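Local structure of ribonucleoside-diphosphate reductase (Pseudomonas aeruginosa, 5IM3) at residues V627-N636 against A696-R707; E598-L609 against S651-I662. The protein probably catalyses the reduction of ribonucleoside diphosphates to the deoxyribonucleotides needed for DNA synthesis, and binds dATP as an allosterically regulated enzyme. All coordinates share one frame; numbering follows the deposited sequence.

Interaction 1: V627-N636 against A696-R707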
loop_
_atom_site.group_PDB
_atom_site.type_symbol
_atom_site.label_atom_id
_atom_site.label_comp_id
_atom_site.label_asym_id
_atom_site.label_seq_id
_atom_site.Cartn_x
_atom_site.Cartn_y
_atom_site.Cartn_z
ATOM N N VAL A 627 -12.411 -54.587 -11.315
ATOM C CA VAL A 627 -12.108 -54.411 -9.897
ATOM C C VAL A 627 -11.655 -55.730 -9.283
ATOM O O VAL A 627 -10.701 -55.767 -8.497
ATOM C CB VAL A 627 -13.326 -53.830 -9.154
ATOM C CG1 VAL A 627 -13.097 -53.846 -7.643
ATOM C CG2 VAL A 627 -13.595 -52.414 -9.621
ATOM N N LYS A 628 -12.333 -56.829 -9.620
ATOM C CA LYS A 628 -11.944 -58.127 -9.082
ATOM C C LYS A 628 -10.490 -58.444 -9.405
ATOM O O LYS A 628 -9.741 -58.912 -8.540
ATOM C CB LYS A 628 -12.859 -59.221 -9.630
ATOM C CG LYS A 628 -14.211 -59.312 -8.944
ATOM C CD LYS A 628 -15.007 -60.504 -9.468
ATOM C CE LYS A 628 -16.177 -60.845 -8.562
ATOM N NZ LYS A 628 -16.810 -62.140 -8.947
ATOM N N THR A 629 -10.074 -58.196 -10.650
ATOM C CA THR A 629 -8.695 -58.477 -11.031
ATOM C C THR A 629 -7.735 -57.451 -10.445
ATOM O O THR A 629 -6.600 -57.797 -10.103
ATOM C CB THR A 629 -8.567 -58.516 -12.553
ATOM O OG1 THR A 629 -9.409 -59.551 -13.072
ATOM C CG2 THR A 629 -7.126 -58.790 -12.973
ATOM N N ALA A 630 -8.169 -56.194 -10.331
ATOM C CA ALA A 630 -7.320 -55.159 -9.751
ATOM C C ALA A 630 -6.955 -55.496 -8.311
ATOM O O ALA A 630 -5.784 -55.428 -7.923
ATOM C CB ALA A 630 -8.030 -53.808 -9.821
ATOM N N VAL A 631 -7.951 -55.860 -7.501
ATOM C CA VAL A 631 -7.692 -56.161 -6.096
ATOM C C VAL A 631 -6.738 -57.341 -5.974
ATOM O O VAL A 631 -5.836 -57.343 -5.129
ATOM C CB VAL A 631 -9.016 -56.419 -5.351
ATOM C CG1 VAL A 631 -8.751 -56.883 -3.920
ATOM C CG2 VAL A 631 -9.880 -55.161 -5.350
ATOM N N ARG A 632 -6.917 -58.366 -6.813
ATOM C CA ARG A 632 -6.016 -59.511 -6.768
ATOM C C ARG A 632 -4.584 -59.088 -7.066
ATOM O O ARG A 632 -3.650 -59.473 -6.355
ATOM C CB ARG A 632 -6.471 -60.586 -7.753
ATOM C CG ARG A 632 -5.681 -61.882 -7.636
ATOM C CD ARG A 632 -6.096 -62.900 -8.689
ATOM N NE ARG A 632 -5.464 -64.196 -8.465
ATOM C CZ ARG A 632 -5.975 -65.159 -7.705
ATOM N NH1 ARG A 632 -7.136 -64.984 -7.087
ATOM N NH2 ARG A 632 -5.322 -66.307 -7.560
ATOM N N MET A 633 -4.393 -58.292 -8.121
ATOM C CA MET A 633 -3.055 -57.806 -8.445
ATOM C C MET A 633 -2.456 -57.029 -7.280
ATOM O O MET A 633 -1.266 -57.173 -6.975
ATOM C CB MET A 633 -3.109 -56.936 -9.699
ATOM C CG MET A 633 -3.549 -57.695 -10.940
ATOM S SD MET A 633 -3.877 -56.626 -12.350
ATOM C CE MET A 633 -2.257 -55.938 -12.672
ATOM N N LEU A 634 -3.266 -56.206 -6.609
ATOM C CA LEU A 634 -2.754 -55.439 -5.477
ATOM C C LEU A 634 -2.413 -56.350 -4.306
ATOM O O LEU A 634 -1.423 -56.121 -3.603
ATOM C CB LEU A 634 -3.769 -54.375 -5.057
ATOM C CG LEU A 634 -3.920 -53.180 -6.003
ATOM C CD1 LEU A 634 -4.995 -52.222 -5.502
ATOM C CD2 LEU A 634 -2.597 -52.439 -6.183
ATOM N N ASP A 635 -3.215 -57.393 -4.081
ATOM C CA ASP A 635 -2.888 -58.335 -3.019
ATOM C C ASP A 635 -1.595 -59.075 -3.333
ATOM O O ASP A 635 -0.800 -59.361 -2.430
ATOM C CB ASP A 635 -4.037 -59.319 -2.809
ATOM C CG ASP A 635 -3.970 -60.012 -1.457
ATOM O OD1 ASP A 635 -3.831 -59.308 -0.435
ATOM O OD2 ASP A 635 -4.046 -61.255 -1.411
ATOM N N ASN A 636 -1.360 -59.382 -4.613
ATOM C CA ASN A 636 -0.102 -60.007 -5.009
ATOM C C ASN A 636 1.082 -59.091 -4.725
ATOM O O ASN A 636 2.156 -59.557 -4.328
ATOM C CB ASN A 636 -0.139 -60.371 -6.492
ATOM C CG ASN A 636 -1.005 -61.582 -6.780
ATOM O OD1 ASN A 636 -1.827 -61.988 -5.959
ATOM N ND2 ASN A 636 -0.818 -62.168 -7.954
ATOM N N ALA A 696 -15.079 -53.863 -4.962
ATOM C CA ALA A 696 -13.788 -53.995 -4.300
ATOM C C ALA A 696 -13.922 -54.795 -3.010
ATOM O O ALA A 696 -13.148 -55.725 -2.754
ATOM C CB ALA A 696 -13.196 -52.611 -4.027
ATOM N N ILE A 697 -14.917 -54.457 -2.188
ATOM C CA ILE A 697 -15.141 -55.210 -0.960
ATOM C C ILE A 697 -15.494 -56.655 -1.286
ATOM O O ILE A 697 -14.993 -57.590 -0.651
ATOM C CB ILE A 697 -16.230 -54.525 -0.110
ATOM C CG1 ILE A 697 -15.714 -53.171 0.399
ATOM C CG2 ILE A 697 -16.648 -55.422 1.061
ATOM C CD1 ILE A 697 -16.738 -52.351 1.158
ATOM N N GLN A 698 -16.354 -56.862 -2.289
ATOM C CA GLN A 698 -16.715 -58.221 -2.680
ATOM C C GLN A 698 -15.498 -58.999 -3.165
ATOM O O GLN A 698 -15.363 -60.196 -2.882
ATOM C CB GLN A 698 -17.793 -58.183 -3.763
ATOM C CG GLN A 698 -18.307 -59.551 -4.162
ATOM C CD GLN A 698 -19.362 -59.487 -5.245
ATOM O OE1 GLN A 698 -19.227 -58.742 -6.215
ATOM N NE2 GLN A 698 -20.425 -60.264 -5.082
ATOM N N ALA A 699 -14.600 -58.335 -3.901
ATOM C CA ALA A 699 -13.391 -59.001 -4.376
ATOM C C ALA A 699 -12.502 -59.425 -3.215
ATOM O O ALA A 699 -11.901 -60.506 -3.244
ATOM C CB ALA A 699 -12.620 -58.081 -5.324
ATOM N N SER A 700 -12.399 -58.586 -2.183
ATOM C CA SER A 700 -11.583 -58.946 -1.031
ATOM C C SER A 700 -12.133 -60.182 -0.329
ATOM O O SER A 700 -11.361 -60.983 0.208
ATOM C CB SER A 700 -11.498 -57.764 -0.062
ATOM O OG SER A 700 -10.325 -57.833 0.732
ATOM N N CYS A 701 -13.458 -60.357 -0.330
ATOM C CA CYS A 701 -14.046 -61.570 0.232
ATOM C C CYS A 701 -13.652 -62.800 -0.578
ATOM O O CYS A 701 -13.458 -63.884 -0.017
ATOM C CB CYS A 701 -15.571 -61.444 0.289
ATOM S SG CYS A 701 -16.205 -60.128 1.349
ATOM N N ASP A 702 -13.544 -62.655 -1.901
ATOM C CA ASP A 702 -13.176 -63.793 -2.739
ATOM C C ASP A 702 -11.740 -64.231 -2.475
ATOM O O ASP A 702 -11.449 -65.432 -2.440
ATOM C CB ASP A 702 -13.366 -63.444 -4.215
ATOM C CG ASP A 702 -14.803 -63.096 -4.555
ATOM O OD1 ASP A 702 -15.701 -63.403 -3.742
ATOM O OD2 ASP A 702 -15.034 -62.518 -5.638
ATOM N N LEU A 703 -10.830 -63.273 -2.291
ATOM C CA LEU A 703 -9.452 -63.620 -1.952
ATOM C C LEU A 703 -9.370 -64.270 -0.575
ATOM O O LEU A 703 -8.556 -65.176 -0.360
ATOM C CB LEU A 703 -8.566 -62.377 -2.015
ATOM C CG LEU A 703 -8.491 -61.689 -3.380
ATOM C CD1 LEU A 703 -7.650 -60.426 -3.286
ATOM C CD2 LEU A 703 -7.933 -62.627 -4.448
ATOM N N ALA A 704 -10.208 -63.830 0.365
ATOM C CA ALA A 704 -10.224 -64.453 1.685
ATOM C C ALA A 704 -10.639 -65.915 1.597
ATOM O O ALA A 704 -10.122 -66.761 2.337
ATOM C CB ALA A 704 -11.164 -63.688 2.616
ATOM N N ASP A 705 -11.578 -66.230 0.701
ATOM C CA ASP A 705 -11.989 -67.619 0.525
ATOM C C ASP A 705 -10.864 -68.464 -0.056
ATOM O O ASP A 705 -10.764 -69.657 0.252
ATOM C CB ASP A 705 -13.221 -67.692 -0.379
ATOM C CG ASP A 705 -14.424 -66.977 0.208
ATOM O OD1 ASP A 705 -14.551 -66.937 1.449
ATOM O OD2 ASP A 705 -15.248 -66.461 -0.574
ATOM N N GLU A 706 -10.007 -67.864 -0.883
ATOM C CA GLU A 706 -8.950 -68.591 -1.576
ATOM C C GLU A 706 -7.628 -68.567 -0.819
ATOM O O GLU A 706 -6.884 -69.552 -0.842
ATOM C CB GLU A 706 -8.752 -67.999 -2.976
ATOM C CG GLU A 706 -7.671 -68.676 -3.806
ATOM C CD GLU A 706 -7.416 -67.964 -5.121
ATOM O OE1 GLU A 706 -8.313 -67.224 -5.584
ATOM O OE2 GLU A 706 -6.316 -68.136 -5.685
ATOM N N ARG A 707 -7.315 -67.458 -0.150
ATOM C CA ARG A 707 -6.034 -67.290 0.519
ATOM C C ARG A 707 -6.148 -67.183 2.030
ATOM O O ARG A 707 -5.123 -67.265 2.716
ATOM C CB ARG A 707 -5.322 -66.041 -0.025
ATOM C CG ARG A 707 -5.027 -66.117 -1.517
ATOM C CD ARG A 707 -4.580 -64.787 -2.103
ATOM N NE ARG A 707 -4.086 -64.960 -3.465
ATOM C CZ ARG A 707 -3.708 -63.973 -4.270
ATOM N NH1 ARG A 707 -3.764 -62.711 -3.864
ATOM N NH2 ARG A 707 -3.276 -64.253 -5.493
#
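Arg-632 meets Glu-706 end-on: NH1 donates to OE1 (2.9 Å) and NH2 to OE2 (2.8 Å), both almost straight. Both oxygens are met on their syn side and lie close to the guanidinium plane, which should restrict the rotation of that plane about the arginine's long axis. With CG anti to the backbone N (chi1 -173°) and the chain extended to NE, the group spans the gap between the two helical segments, whose axes approach to 8.6 Å.

Arg-707 comes in beside it, its NH2 lying 3.4 Å above the Arg-632 guanidinium plane, toward the rim. The two positive groups are held together by surrounding acceptors. Arg-707 NH1 reaches the anti lone pair of Asp-635 OD2 at 2.9 Å, the flat groups nearly coplanar, while its NH2 reaches a lone pair of Asn-636 OD1 at 2.7 Å. Glu-334 forms salt bridges with both arginines, and Asp-635 is shared with Arg-762, Arg-656 and Asn-763.

Toward the N-terminal ends of both segments the core of the interface is apolar. Val-631 is a knob among Ala-696, Ala-699, Ser-700 and Leu-703, its CG1 touching Leu-703 CD1 at 3.8 Å. The methyl of Ala-699 lies against Lys-628 CA, also at 3.8 Å, consistent with close backbone approach here. At the margin Lys-628 runs on to a long salt bridge with Asp-702, whose other oxygen pairs with Arg-756.

Segments 627-636 and 696-707 cross at -55°; they lie on helices 620-640 and 679-707 of the ribonucleotide reductase barrel domain, joined by knob-into-hole packing and an arginine-carboxylate cluster.

Interaction 2: E598-L609 against S651-I662; sequences EIAVCNLGSINL and SNFKHRPVGLGI
Strands 604-608 and 659-662 run parallel, their short axes 4.1 Å apart at closest and inclined by 32°. The register pairs Leu-604 with Gly-659, Gly-605 with Leu-660, Ser-606 with Gly-661 and Ile-607 with Ile-662. Gly-659 and Gly-661 each donate to one residue of 598-609 and accept from another: Gly-661 N meets Gly-605 O at 2.7 Å, and Ile-607 N returns to Gly-661 O at 2.8 Å. CA-H...O contacts run between these bonds.

Leu-604 turns its CD2 over Gly-659, 3.7 Å from its CA, on the face shared with Ser-606; a water joins Ser-606 OG to Ile-662 O. On the face of Ile-607 and Leu-660, their CD1 atoms meet at 3.7 Å; just past the strand Leu-609 touches Ile-662.

Before the strands pair, side chains take over. Asn-603 ND2 donates to Pro-657 O at 2.7 Å, with that oxygen in its amide plane. Asn-603 OD1 receives Asn-652 ND2 in a nearly straight but rather long bond, the two amides approaching from opposite directions with planes inclined to each other. Ser-371 and Tyr-643 add further bonds to this pair. A water bridges Val-601 N to Ser-651 OG and Asn-652 OD1. Ser-651 OG stands between the backbone N and the carbonyl carbon (chi1 74°) and donates to Ile-599 O at 2.7 Å from above the carbonyl plane; Ala-648 O shares the hydroxyl. His-655 NE2 lies 45° out of the Glu-598 carboxylate plane and donates to OE2 (2.9 Å), while Thr-712 holds ND1.

The two parallel strands, joined through helices 620-640 and 646-655, form a beta-alpha-beta crossover of the ribonucleotide reductase ten-stranded alpha/beta barrel; Cys-602, just before strand 604-608, is disulfide-bonded to Cys-373, consistent with the redox-active cysteine pair of this enzyme family.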
loop_
_atom_site.group_PDB
_atom_site.type_symbol
_atom_site.label_atom_id
_atom_site.label_comp_id
_atom_site.label_asym_id
_atom_site.label_seq_id
_atom_site.Cartn_x
_atom_site.Cartn_y
_atom_site.Cartn_z
ATOM N N GLU A 598 5.790 -51.182 13.067
ATOM C CA GLU A 598 4.944 -51.177 11.877
ATOM C C GLU A 598 5.136 -49.866 11.130
ATOM O O GLU A 598 4.706 -48.807 11.595
ATOM C CB GLU A 598 3.474 -51.382 12.243
ATOM C CG GLU A 598 3.175 -52.784 12.764
ATOM C CD GLU A 598 1.696 -53.024 12.990
ATOM O OE1 GLU A 598 1.358 -53.882 13.832
ATOM O OE2 GLU A 598 0.875 -52.353 12.327
ATOM N N ILE A 599 5.786 -49.947 9.976
ATOM C CA ILE A 599 5.808 -48.876 8.992
ATOM C C ILE A 599 4.792 -49.253 7.923
ATOM O O ILE A 599 4.974 -50.236 7.198
ATOM C CB ILE A 599 7.217 -48.679 8.414
ATOM C CG1 ILE A 599 8.114 -48.019 9.478
ATOM C CG2 ILE A 599 7.180 -47.852 7.138
ATOM C CD1 ILE A 599 9.568 -47.865 9.074
ATOM N N ALA A 600 3.706 -48.488 7.833
ATOM C CA ALA A 600 2.641 -48.811 6.893
ATOM C C ALA A 600 3.111 -48.599 5.457
ATOM O O ALA A 600 3.869 -47.669 5.166
ATOM C CB ALA A 600 1.409 -47.958 7.173
ATOM N N VAL A 601 2.658 -49.475 4.562
ATOM C CA VAL A 601 3.061 -49.471 3.161
ATOM C C VAL A 601 1.812 -49.292 2.308
ATOM O O VAL A 601 0.820 -50.006 2.499
ATOM C CB VAL A 601 3.790 -50.773 2.777
ATOM C CG1 VAL A 601 4.436 -50.639 1.405
ATOM C CG2 VAL A 601 4.824 -51.148 3.830
ATOM N N CYS A 602 1.864 -48.354 1.363
ATOM C CA CYS A 602 0.746 -48.104 0.457
ATOM C C CYS A 602 0.978 -48.862 -0.845
ATOM O O CYS A 602 1.939 -48.581 -1.571
ATOM C CB CYS A 602 0.573 -46.614 0.170
ATOM S SG CYS A 602 1.205 -45.507 1.460
ATOM N N ASN A 603 0.099 -49.813 -1.136
ATOM C CA ASN A 603 0.151 -50.599 -2.364
ATOM C C ASN A 603 -1.029 -50.161 -3.232
ATOM O O ASN A 603 -2.189 -50.395 -2.873
ATOM C CB ASN A 603 0.116 -52.091 -2.036
ATOM C CG ASN A 603 0.922 -52.431 -0.779
ATOM O OD1 ASN A 603 2.154 -52.418 -0.790
ATOM N ND2 ASN A 603 0.222 -52.735 0.310
ATOM N N LEU A 604 -0.734 -49.519 -4.369
ATOM C CA LEU A 604 -1.703 -48.664 -5.046
ATOM C C LEU A 604 -1.885 -49.025 -6.513
ATOM O O LEU A 604 -0.964 -49.499 -7.184
ATOM C CB LEU A 604 -1.282 -47.193 -4.967
ATOM C CG LEU A 604 -1.071 -46.629 -3.568
ATOM C CD1 LEU A 604 -0.558 -45.194 -3.652
ATOM C CD2 LEU A 604 -2.362 -46.710 -2.764
ATOM N N GLY A 605 -3.095 -48.757 -7.001
ATOM C CA GLY A 605 -3.445 -48.851 -8.407
ATOM C C GLY A 605 -4.753 -48.123 -8.623
ATOM O O GLY A 605 -5.466 -47.801 -7.669
ATOM N N SER A 606 -5.076 -47.868 -9.891
ATOM C CA SER A 606 -6.217 -47.013 -10.201
ATOM C C SER A 606 -7.042 -47.558 -11.356
ATOM O O SER A 606 -6.501 -47.949 -12.395
ATOM C CB SER A 606 -5.755 -45.590 -10.524
ATOM O OG SER A 606 -5.375 -44.916 -9.337
ATOM N N ILE A 607 -8.361 -47.556 -11.161
ATOM C CA ILE A 607 -9.295 -47.894 -12.224
ATOM C C ILE A 607 -9.371 -46.741 -13.217
ATOM O O ILE A 607 -9.296 -45.562 -12.840
ATOM C CB ILE A 607 -10.685 -48.197 -11.637
ATOM C CG1 ILE A 607 -10.604 -49.296 -10.570
ATOM C CG2 ILE A 607 -11.655 -48.582 -12.747
ATOM C CD1 ILE A 607 -10.124 -50.642 -11.085
ATOM N N ASN A 608 -9.532 -47.076 -14.492
ATOM C CA ASN A 608 -9.712 -46.093 -15.555
ATOM C C ASN A 608 -11.206 -45.999 -15.850
ATOM O O ASN A 608 -11.759 -46.822 -16.585
ATOM C CB ASN A 608 -8.915 -46.491 -16.792
ATOM C CG ASN A 608 -9.159 -45.572 -17.969
ATOM O OD1 ASN A 608 -9.814 -44.538 -17.845
ATOM N ND2 ASN A 608 -8.622 -45.945 -19.123
ATOM N N LEU A 609 -11.860 -44.992 -15.266
ATOM C CA LEU A 609 -13.304 -44.849 -15.427
ATOM C C LEU A 609 -13.701 -44.670 -16.887
ATOM O O LEU A 609 -14.765 -45.147 -17.299
ATOM C CB LEU A 609 -13.808 -43.669 -14.593
ATOM C CG LEU A 609 -13.875 -43.907 -13.084
ATOM C CD1 LEU A 609 -14.183 -42.610 -12.341
ATOM C CD2 LEU A 609 -14.919 -44.971 -12.764
ATOM N N SER A 651 4.078 -54.950 8.784
ATOM C CA SER A 651 2.738 -54.377 8.701
ATOM C C SER A 651 2.008 -54.846 7.447
ATOM O O SER A 651 0.793 -55.072 7.477
ATOM C CB SER A 651 2.809 -52.854 8.715
ATOM O OG SER A 651 3.284 -52.369 7.475
ATOM N N ASN A 652 2.723 -54.971 6.332
ATOM C CA ASN A 652 2.077 -55.415 5.103
ATOM C C ASN A 652 1.593 -56.854 5.230
ATOM O O ASN A 652 0.463 -57.166 4.845
ATOM C CB ASN A 652 3.035 -55.271 3.922
ATOM C CG ASN A 652 2.572 -54.239 2.910
ATOM O OD1 ASN A 652 1.693 -53.419 3.187
ATOM N ND2 ASN A 652 3.175 -54.268 1.731
ATOM N N PHE A 653 2.423 -57.736 5.798
ATOM C CA PHE A 653 2.033 -59.135 5.960
ATOM C C PHE A 653 0.937 -59.300 7.003
ATOM O O PHE A 653 0.078 -60.177 6.861
ATOM C CB PHE A 653 3.244 -59.987 6.351
ATOM C CG PHE A 653 4.202 -60.269 5.219
ATOM C CD1 PHE A 653 4.070 -59.642 3.989
ATOM C CD2 PHE A 653 5.232 -61.185 5.388
ATOM C CE1 PHE A 653 4.953 -59.914 2.957
ATOM C CE2 PHE A 653 6.116 -61.460 4.360
ATOM C CZ PHE A 653 5.977 -60.824 3.144
ATOM N N LYS A 654 0.948 -58.475 8.055
ATOM C CA LYS A 654 -0.033 -58.618 9.128
ATOM C C LYS A 654 -1.421 -58.187 8.669
ATOM O O LYS A 654 -2.412 -58.880 8.923
ATOM C CB LYS A 654 0.397 -57.794 10.343
ATOM C CG LYS A 654 0.993 -58.589 11.495
ATOM C CD LYS A 654 1.640 -57.651 12.509
ATOM C CE LYS A 654 1.973 -58.352 13.810
ATOM N NZ LYS A 654 0.764 -58.584 14.652
ATOM N N HIS A 655 -1.508 -57.042 7.986
ATOM C CA HIS A 655 -2.780 -56.383 7.722
ATOM C C HIS A 655 -3.170 -56.353 6.253
ATOM O O HIS A 655 -4.356 -56.185 5.952
ATOM C CB HIS A 655 -2.738 -54.939 8.245
ATOM C CG HIS A 655 -2.155 -54.813 9.617
ATOM N ND1 HIS A 655 -2.669 -55.482 10.707
ATOM C CD2 HIS A 655 -1.098 -54.101 10.075
ATOM C CE1 HIS A 655 -1.955 -55.186 11.779
ATOM N NE2 HIS A 655 -0.996 -54.349 11.422
ATOM N N ARG A 656 -2.213 -56.492 5.345
ATOM C CA ARG A 656 -2.474 -56.549 3.911
ATOM C C ARG A 656 -3.400 -55.433 3.427
ATOM O O ARG A 656 -4.432 -55.702 2.801
ATOM C CB ARG A 656 -3.040 -57.910 3.523
ATOM C CG ARG A 656 -2.251 -59.111 4.043
ATOM C CD ARG A 656 -2.671 -60.396 3.330
ATOM N NE ARG A 656 -2.301 -60.354 1.916
ATOM C CZ ARG A 656 -1.137 -60.778 1.432
ATOM N NH1 ARG A 656 -0.221 -61.298 2.239
ATOM N NH2 ARG A 656 -0.886 -60.687 0.134
ATOM N N PRO A 657 -3.061 -54.172 3.683
ATOM C CA PRO A 657 -3.831 -53.080 3.086
ATOM C C PRO A 657 -3.438 -52.854 1.637
ATOM O O PRO A 657 -2.286 -53.036 1.241
ATOM C CB PRO A 657 -3.456 -51.872 3.950
ATOM C CG PRO A 657 -2.065 -52.164 4.383
ATOM C CD PRO A 657 -1.986 -53.662 4.557
ATOM N N VAL A 658 -4.429 -52.460 0.840
ATOM C CA VAL A 658 -4.208 -52.020 -0.528
ATOM C C VAL A 658 -4.965 -50.715 -0.718
ATOM O O VAL A 658 -5.778 -50.315 0.116
ATOM C CB VAL A 658 -4.647 -53.076 -1.573
ATOM C CG1 VAL A 658 -3.879 -54.384 -1.364
ATOM C CG2 VAL A 658 -6.149 -53.320 -1.508
ATOM N N GLY A 659 -4.681 -50.046 -1.833
ATOM C CA GLY A 659 -5.344 -48.796 -2.153
ATOM C C GLY A 659 -5.745 -48.706 -3.611
ATOM O O GLY A 659 -4.959 -48.259 -4.450
ATOM N N LEU A 660 -6.967 -49.133 -3.922
ATOM C CA LEU A 660 -7.498 -49.064 -5.279
ATOM C C LEU A 660 -8.198 -47.724 -5.473
ATOM O O LEU A 660 -9.171 -47.421 -4.772
ATOM C CB LEU A 660 -8.467 -50.219 -5.541
ATOM C CG LEU A 660 -9.112 -50.276 -6.930
ATOM C CD1 LEU A 660 -8.079 -50.586 -7.998
ATOM C CD2 LEU A 660 -10.232 -51.301 -6.960
ATOM N N GLY A 661 -7.706 -46.926 -6.424
ATOM C CA GLY A 661 -8.257 -45.629 -6.718
ATOM C C GLY A 661 -8.939 -45.574 -8.070
ATOM O O GLY A 661 -9.270 -46.602 -8.679
ATOM N N ILE A 662 -9.155 -44.345 -8.551
ATOM C CA ILE A 662 -9.801 -44.104 -9.834
ATOM C C ILE A 662 -9.078 -42.979 -10.564
ATOM O O ILE A 662 -8.387 -42.152 -9.962
ATOM C CB ILE A 662 -11.296 -43.747 -9.675
ATOM C CG1 ILE A 662 -11.463 -42.541 -8.742
ATOM C CG2 ILE A 662 -12.073 -44.950 -9.154
ATOM C CD1 ILE A 662 -12.867 -41.964 -8.725
HETATM O O HOH W 1 1.284 -51.841 5.504
HETATM O O HOH W 2 -1.468 -50.328 0.852
HETATM O O HOH W 3 -6.279 -42.737 -7.718
#

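Overall arrangement
The centres of interactions 1 and 2 lie 12 Å apart, and their segments alternate along the chain. Strand 600-608 leads into helix 620-640, and the chain then passes through helix 646-655 to strand 659-663; helix 679-707 then packs on helix 620-640. The intervening helix rests on the sheet: Ala-630 CB touches Leu-660 CD1 at 3.7 Å, and Leu-634 CB meets Val-658 CG1 at 3.7 Å. A salt bridge, Asp-635 OD1 to Arg-656 NE at 3.0 Å, links the polar cluster of 627-636 to the turn before the second strand. Neither contact belongs to the dATP pockets, but interaction 2 includes Cys-602 of the disulfide.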